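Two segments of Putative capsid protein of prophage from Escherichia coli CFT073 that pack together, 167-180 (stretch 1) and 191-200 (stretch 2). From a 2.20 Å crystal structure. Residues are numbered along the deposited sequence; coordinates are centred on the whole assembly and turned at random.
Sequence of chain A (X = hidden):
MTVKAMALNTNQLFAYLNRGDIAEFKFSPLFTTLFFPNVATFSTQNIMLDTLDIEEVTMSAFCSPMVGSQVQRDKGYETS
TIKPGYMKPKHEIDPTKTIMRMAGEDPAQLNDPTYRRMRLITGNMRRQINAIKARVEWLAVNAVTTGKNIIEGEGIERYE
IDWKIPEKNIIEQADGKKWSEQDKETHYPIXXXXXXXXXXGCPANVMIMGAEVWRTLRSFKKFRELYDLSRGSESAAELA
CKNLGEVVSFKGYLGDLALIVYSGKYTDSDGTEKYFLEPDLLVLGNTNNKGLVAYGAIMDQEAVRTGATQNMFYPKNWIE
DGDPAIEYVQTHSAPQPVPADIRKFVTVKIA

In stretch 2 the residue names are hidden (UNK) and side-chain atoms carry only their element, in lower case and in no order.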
# COMPACT_ATOMS: atom_id res chain seq x y z
N GLU A 167 -9.64 -13.61 15.63
CA GLU A 167 -11.01 -13.40 15.17
C GLU A 167 -11.74 -12.28 15.89
O GLU A 167 -12.51 -11.56 15.27
CB GLU A 167 -11.83 -14.70 15.32
CG GLU A 167 -11.41 -15.79 14.35
CD GLU A 167 -12.40 -16.98 14.29
OE1 GLU A 167 -13.12 -17.26 15.29
OE2 GLU A 167 -12.44 -17.61 13.20
N LYS A 168 -11.51 -12.15 17.19
CA LYS A 168 -12.09 -11.07 17.98
C LYS A 168 -11.64 -9.67 17.49
O LYS A 168 -12.22 -8.66 17.88
CB LYS A 168 -11.69 -11.22 19.44
CG LYS A 168 -10.20 -10.82 19.71
CD LYS A 168 -9.74 -11.20 21.12
CE LYS A 168 -8.33 -10.74 21.37
NZ LYS A 168 -8.24 -9.26 21.26
N ASN A 169 -10.57 -9.63 16.70
CA ASN A 169 -10.04 -8.34 16.17
C ASN A 169 -10.79 -7.84 14.93
O ASN A 169 -10.57 -6.72 14.50
CB ASN A 169 -8.55 -8.46 15.83
CG ASN A 169 -7.68 -8.42 17.06
OD1 ASN A 169 -6.67 -7.72 17.09
ND2 ASN A 169 -8.07 -9.16 18.08
N ILE A 170 -11.64 -8.68 14.36
CA ILE A 170 -12.43 -8.32 13.20
C ILE A 170 -13.86 -8.34 13.68
O ILE A 170 -14.40 -9.39 13.99
CB ILE A 170 -12.24 -9.32 12.03
CG1 ILE A 170 -10.81 -9.34 11.53
CG2 ILE A 170 -13.14 -8.96 10.82
CD1 ILE A 170 -10.53 -10.53 10.56
N ILE A 171 -14.46 -7.16 13.75
CA ILE A 171 -15.73 -6.97 14.43
C ILE A 171 -16.77 -6.50 13.43
O ILE A 171 -16.48 -5.72 12.54
CB ILE A 171 -15.58 -5.90 15.55
CG1 ILE A 171 -14.56 -6.36 16.62
CG2 ILE A 171 -16.94 -5.55 16.15
CD1 ILE A 171 -14.29 -5.31 17.76
N GLU A 172 -17.99 -7.00 13.55
CA GLU A 172 -19.08 -6.48 12.75
C GLU A 172 -20.17 -5.93 13.64
O GLU A 172 -20.61 -6.62 14.54
CB GLU A 172 -19.66 -7.57 11.86
CG GLU A 172 -18.67 -7.99 10.79
CD GLU A 172 -19.29 -8.91 9.75
OE1 GLU A 172 -20.39 -9.44 9.99
OE2 GLU A 172 -18.66 -9.09 8.68
N GLN A 173 -20.60 -4.70 13.39
CA GLN A 173 -21.71 -4.13 14.16
C GLN A 173 -23.00 -4.97 14.08
O GLN A 173 -23.76 -5.01 15.04
CB GLN A 173 -21.96 -2.68 13.78
CG GLN A 173 -20.93 -1.72 14.39
CD GLN A 173 -21.38 -0.27 14.41
OE1 GLN A 173 -20.87 0.56 15.19
NE2 GLN A 173 -22.32 0.05 13.57
N ALA A 174 -23.21 -5.64 12.96
CA ALA A 174 -24.39 -6.51 12.81
C ALA A 174 -24.45 -7.69 13.79
O ALA A 174 -25.50 -8.27 13.90
CB ALA A 174 -24.50 -7.01 11.36
N ASP A 175 -23.34 -8.05 14.45
CA ASP A 175 -23.35 -9.00 15.57
C ASP A 175 -23.63 -8.32 16.92
O ASP A 175 -23.64 -8.98 17.97
CB ASP A 175 -22.01 -9.73 15.70
CG ASP A 175 -21.65 -10.52 14.47
OD1 ASP A 175 -22.57 -10.90 13.70
OD2 ASP A 175 -20.44 -10.77 14.28
N GLY A 176 -23.82 -7.01 16.91
CA GLY A 176 -24.10 -6.28 18.14
C GLY A 176 -24.92 -5.04 17.89
O GLY A 176 -25.93 -5.08 17.20
N LYS A 177 -24.43 -3.93 18.44
CA LYS A 177 -25.07 -2.63 18.38
C LYS A 177 -24.73 -1.91 17.07
O LYS A 177 -23.58 -1.60 16.80
CB LYS A 177 -24.59 -1.82 19.59
CG LYS A 177 -25.18 -0.44 19.74
CD LYS A 177 -24.78 0.23 21.08
CE LYS A 177 -25.36 -0.50 22.29
NZ LYS A 177 -25.31 0.35 23.52
N LYS A 178 -25.74 -1.68 16.23
CA LYS A 178 -25.58 -0.93 14.99
C LYS A 178 -25.71 0.58 15.20
O LYS A 178 -26.66 1.06 15.80
CB LYS A 178 -26.62 -1.36 13.97
CG LYS A 178 -26.60 -2.82 13.59
CD LYS A 178 -27.43 -3.01 12.33
CE LYS A 178 -27.73 -4.48 12.06
NZ LYS A 178 -28.69 -4.62 10.91
N TRP A 179 -24.78 1.34 14.65
CA TRP A 179 -24.83 2.81 14.74
C TRP A 179 -26.04 3.41 14.03
O TRP A 179 -26.59 4.41 14.48
CB TRP A 179 -23.55 3.44 14.18
CG TRP A 179 -22.45 3.55 15.17
CD1 TRP A 179 -22.54 3.33 16.50
CD2 TRP A 179 -21.11 3.99 14.92
NE1 TRP A 179 -21.33 3.55 17.11
CE2 TRP A 179 -20.44 3.97 16.16
CE3 TRP A 179 -20.41 4.37 13.78
CZ2 TRP A 179 -19.10 4.33 16.29
CZ3 TRP A 179 -19.08 4.72 13.90
CH2 TRP A 179 -18.44 4.68 15.14
N SER A 180 -26.44 2.80 12.92
CA SER A 180 -27.57 3.28 12.14
C SER A 180 -28.86 3.28 12.98
O SER A 180 -29.76 4.07 12.73
CB SER A 180 -27.72 2.40 10.89
OG SER A 180 -28.06 1.08 11.26
N UNK A 191 -17.97 5.21 23.38
CA UNK A 191 -17.96 4.01 24.23
C UNK A 191 -17.98 2.73 23.41
O UNK A 191 -17.47 1.70 23.85
c UNK A 191 -18.76 5.19 26.28
c UNK A 191 -17.65 5.08 27.15
c UNK A 191 -19.24 7.37 27.22
o UNK A 191 -17.82 8.26 28.97
c UNK A 191 -18.13 7.25 28.08
c UNK A 191 -19.54 6.35 26.33
c UNK A 191 -17.34 6.10 28.05
c UNK A 191 -19.06 4.08 25.29
N UNK A 192 -18.52 2.80 22.20
CA UNK A 192 -18.37 1.69 21.26
C UNK A 192 -16.95 1.61 20.76
O UNK A 192 -16.37 0.52 20.67
o UNK A 192 -21.25 1.22 21.35
c UNK A 192 -19.31 1.85 20.08
c UNK A 192 -20.76 1.98 20.49
o UNK A 192 -21.41 2.87 19.95
N UNK A 193 -16.37 2.76 20.42
CA UNK A 193 -15.00 2.79 19.90
C UNK A 193 -14.05 2.22 20.95
O UNK A 193 -13.17 1.43 20.62
c UNK A 193 -15.37 4.62 18.19
c UNK A 193 -13.09 4.27 19.18
c UNK A 193 -15.46 6.10 17.96
c UNK A 193 -14.58 4.21 19.45
N UNK A 194 -14.25 2.62 22.21
CA UNK A 194 -13.47 2.09 23.33
C UNK A 194 -13.62 0.59 23.42
O UNK A 194 -12.64 -0.12 23.58
c UNK A 194 -11.87 4.09 25.35
o UNK A 194 -11.29 5.16 25.62
o UNK A 194 -11.29 2.99 25.42
c UNK A 194 -13.33 4.12 24.90
c UNK A 194 -13.93 2.74 24.64
N UNK A 195 -14.86 0.11 23.31
CA UNK A 195 -15.14 -1.31 23.26
C UNK A 195 -14.38 -2.02 22.14
O UNK A 195 -13.80 -3.07 22.37
c UNK A 195 -18.93 -1.47 24.35
c UNK A 195 -17.06 -2.92 25.26
c UNK A 195 -16.66 -1.59 23.16
c UNK A 195 -17.38 -1.63 24.51
N UNK A 196 -14.37 -1.45 20.93
CA UNK A 196 -13.64 -2.08 19.82
C UNK A 196 -12.13 -2.10 20.08
O UNK A 196 -11.46 -3.09 19.80
c UNK A 196 -17.67 -1.87 18.23
c UNK A 196 -13.91 -1.39 18.47
c UNK A 196 -15.77 0.02 17.57
c UNK A 196 -18.05 -0.69 17.63
c UNK A 196 -15.36 -1.15 18.17
c UNK A 196 -16.34 -2.11 18.49
o UNK A 196 -19.38 -0.46 17.36
c UNK A 196 -17.13 0.26 17.29
N UNK A 197 -11.63 -0.99 20.61
CA UNK A 197 -10.22 -0.84 20.91
C UNK A 197 -9.72 -1.81 21.99
O UNK A 197 -8.56 -2.17 21.95
c UNK A 197 -9.90 0.64 21.31
N UNK A 198 -10.58 -2.26 22.90
CA UNK A 198 -10.23 -3.31 23.88
C UNK A 198 -9.60 -4.52 23.21
O UNK A 198 -8.69 -5.13 23.76
o UNK A 198 -13.11 -3.10 26.11
o UNK A 198 -11.31 -1.83 25.93
c UNK A 198 -11.45 -3.83 24.63
c UNK A 198 -11.98 -2.84 25.63
N UNK A 199 -10.11 -4.88 22.03
CA UNK A 199 -9.61 -6.06 21.34
C UNK A 199 -8.14 -5.98 20.89
O UNK A 199 -7.50 -7.01 20.74
o UNK A 199 -11.53 -8.57 21.90
c UNK A 199 -12.21 -7.57 21.75
c UNK A 199 -11.99 -6.62 20.56
n UNK A 199 -13.16 -7.23 22.59
c UNK A 199 -10.53 -6.44 20.17
N UNK A 200 -7.59 -4.78 20.73
CA UNK A 200 -6.17 -4.63 20.32
C UNK A 200 -5.18 -5.12 21.41
O UNK A 200 -4.02 -5.45 21.13
c UNK A 200 -5.88 -3.17 19.95
O HOH W 1 -21.22 -2.25 17.96
O HOH W 2 -22.52 1.78 23.56

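Position 191 carries one carbon leading to a six-carbon ring with one oxygen, and its side chain makes no contact with stretch 1. A phenol ring on a single carbon is Tyr191.

Position 192 has two carbons, the second bearing two oxygens, and its CA-to-CB bond points toward stretch 1. One of its oxygens lies 2.9 Å from Trp179 NE1, the other 3.7 Å from Lys177 CD. A short carboxylate is Asp192. The first oxygen, OD2, accepts a hydrogen bond from Trp179 NE1, with an N-H...acceptor angle of 158° and the oxygen near the indole plane, although a close atom elsewhere in the model makes the place of OD2 less sure. OD1 accepts a hydrogen bond from water 2 (2.6 Å from OD1 to the water O), which itself accepts one from Lys177 NZ at 3.1 Å.

Position 193 shows four carbons forked at the first, one arm two carbons long; the inner carbon of that longer arm lies 4.2 Å from Trp179 CZ2, at the indole edge. Beta branching makes it Ile193, and the touching carbon is CG1.

Position 194 has three carbons, the third with two oxygens, and its side chain makes no contact with stretch 1: Glu194.

Position 195 has four carbons forked at the second. Its CA-to-CB bond points toward stretch 1, yet the side chain makes no contact there. It is Leu195.

Position 196 repeats the carbon, six-membered ring and oxygen pattern. CA-to-CB points sideways, but the ring end comes nearer: a ring carbon lies 3.9 Å from Ile171 CD1, and the oxygen lies 2.8 Å from Gln173 OE1 as modelled. The phenol makes it Tyr196, with chi1 m (-48°), and the packing carbon is CD1. The Gln173 amide is probably turned over, so its contact with OH is left unassigned. Water 1 donates to Tyr196 OH (2.6 Å) and to Lys177 O (2.7 Å).

Position 197 has one side-chain carbon, directed away: Ala197.

Position 198 has two carbons, the second with two oxygens, and makes no contact with stretch 1: Asp198.

Position 199 has three carbons, the third bearing one oxygen and one nitrogen; the second carbon lies 3.9 Å from Ile171 CD1. The amide is that of Gln199, whose OE1 accepts a weak hydrogen bond from Lys168 NZ at 3.4 Å.

Position 200 has one carbon, directed away and out of contact: Ala200.

The contact, 524 Å² summed over both sides, places Asp192, Ile193, Tyr196 and Gln199 against stretch 1. Backbone bonds from Tyr196 N to Asp192 O (2.8 Å) and from Gln199 N to Tyr196 O (3.2 Å) link the three residues that supply most of stretch 2's buried area. Ile171 packs against both Tyr196 and Gln199, while the indole bond and two waters tie the other end to Asp192 and Tyr196.

Stretch 2 191-200: YDIELYADQA
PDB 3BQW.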